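PDB 4RNG: MtN3/saliva family from Thermodesulfovibrio yellowstonii, which belongs to the SemiSWEET branch of bacterial SWEET homologues and probably carries sugars across the membrane. Local coordinates for the interface of chains A and B. Coordinates in Å, arbitrary orientation; residue numbers count along the deposited sequence, not the author numbering. Chains: chain A/B, MtN3/saliva family.

The interface of chains A and B. Residues chain A 7-8, 11, 63, 65; chain B 57, 60-61.
The phenol ring of B:Tyr57 is the flat group about which this part of the dimer interface is arranged, and it illustrates how an interface aromatic can pair an apolar flank with one polar tip. Over one face, toward the rim, sits the CG2 methyl of B:Ile61 from its own chain, 4.0 Å above the ring plane. At an edge, and in the plane, lies the backbone carbonyl of A:Asn8, whose O is 3.3 Å from B:Tyr57 CE1, a contact with ring carbons rather than a hydrogen bond. With CG anti to its backbone N (chi1 176°), the tyrosine reaches across to chain A. There its OH donates to the carboxylate OE1 of A:Glu63 at 2.5 Å. The donor stands above the carboxylate, 39° out of its plane. Carboxylate and ring planes are 69° apart. The glutamate chain is bent at chi2, and its CB and CG also lie against the hydroxyl, so that it runs alongside the phenol tip.

Beside the ring, the amide of A:Asn8 meets aliphatic groups. Its OD1 faces B:Leu60 CB at 3.6 Å. Its ND2 lies 3.7 Å from B:Ile61 CG2, so this one methyl touches both ring and amide. B:Leu60 crosses A:Leu7 and A:Ile11 at about right angles, its CD1 tip set 3.8 Å from A:Ile11 CG1 and also near A:Leu7 CG. A:Ile11 CG2 packs near B:Tyr57 CB.

The patch joins the start of helix 7-22 and the start of helix 64-86, with A:Glu63 just before it, to the end of helix 41-60 of chain B and B:Ile61 just after it, near one end of the helical bundle; two-fold symmetry repeats it with the chains exchanged.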
# COMPACT_ATOMS: atom_id res chain seq x y z
N LEU A 7 23.90 -1.05 -0.27
CA LEU A 7 23.04 -0.87 0.90
C LEU A 7 21.62 -0.48 0.45
O LEU A 7 20.63 -1.03 0.93
CB LEU A 7 23.61 0.17 1.86
CG LEU A 7 22.74 0.50 3.07
CD1 LEU A 7 22.42 -0.77 3.85
CD2 LEU A 7 23.45 1.51 3.97
N ASN A 8 21.55 0.47 -0.48
CA ASN A 8 20.29 0.95 -1.02
C ASN A 8 19.39 -0.16 -1.55
O ASN A 8 18.16 -0.17 -1.31
CB ASN A 8 20.53 1.95 -2.16
CG ASN A 8 21.25 3.19 -1.70
OD1 ASN A 8 21.55 3.36 -0.52
ND2 ASN A 8 21.51 4.08 -2.64
N ILE A 11 17.85 -2.52 1.28
CA ILE A 11 16.66 -2.03 1.95
C ILE A 11 15.46 -1.95 1.00
O ILE A 11 14.33 -2.31 1.36
CB ILE A 11 16.91 -0.65 2.58
CG1 ILE A 11 18.19 -0.69 3.41
CG2 ILE A 11 15.72 -0.20 3.39
CD1 ILE A 11 18.08 -1.58 4.62
N GLU A 63 15.21 3.55 -10.24
CA GLU A 63 15.36 2.69 -9.08
C GLU A 63 14.62 1.39 -9.35
O GLU A 63 13.39 1.36 -9.34
CB GLU A 63 14.82 3.36 -7.81
CG GLU A 63 15.67 4.49 -7.29
CD GLU A 63 17.04 4.04 -6.82
OE1 GLU A 63 17.13 2.94 -6.25
OE2 GLU A 63 18.02 4.79 -7.02
N PRO A 65 14.32 -1.34 -7.55
CA PRO A 65 13.39 -1.84 -6.54
C PRO A 65 12.03 -1.15 -6.57
O PRO A 65 11.03 -1.81 -6.33
CB PRO A 65 14.11 -1.56 -5.23
CG PRO A 65 15.53 -1.66 -5.58
CD PRO A 65 15.63 -1.04 -6.95
N TYR B 57 14.70 3.51 3.11
CA TYR B 57 15.13 3.52 1.72
C TYR B 57 15.08 4.93 1.10
O TYR B 57 16.02 5.36 0.43
CB TYR B 57 14.24 2.58 0.92
CG TYR B 57 14.51 2.56 -0.55
CD1 TYR B 57 15.61 1.88 -1.06
CD2 TYR B 57 13.69 3.26 -1.43
CE1 TYR B 57 15.85 1.85 -2.42
CE2 TYR B 57 13.94 3.25 -2.79
CZ TYR B 57 15.02 2.54 -3.27
OH TYR B 57 15.28 2.53 -4.60
N LEU B 60 17.97 6.96 2.45
CA LEU B 60 19.27 6.61 1.88
C LEU B 60 19.49 7.18 0.47
O LEU B 60 20.56 7.72 0.17
CB LEU B 60 19.46 5.09 1.86
CG LEU B 60 19.55 4.33 3.18
CD1 LEU B 60 19.53 2.83 2.94
CD2 LEU B 60 20.76 4.71 4.01
N ILE B 61 18.49 7.05 -0.40
CA ILE B 61 18.58 7.55 -1.77
C ILE B 61 18.23 9.04 -1.83
O ILE B 61 18.16 9.63 -2.91
CB ILE B 61 17.69 6.74 -2.75
CG1 ILE B 61 16.21 6.91 -2.41
CG2 ILE B 61 18.06 5.27 -2.73
CD1 ILE B 61 15.28 6.42 -3.51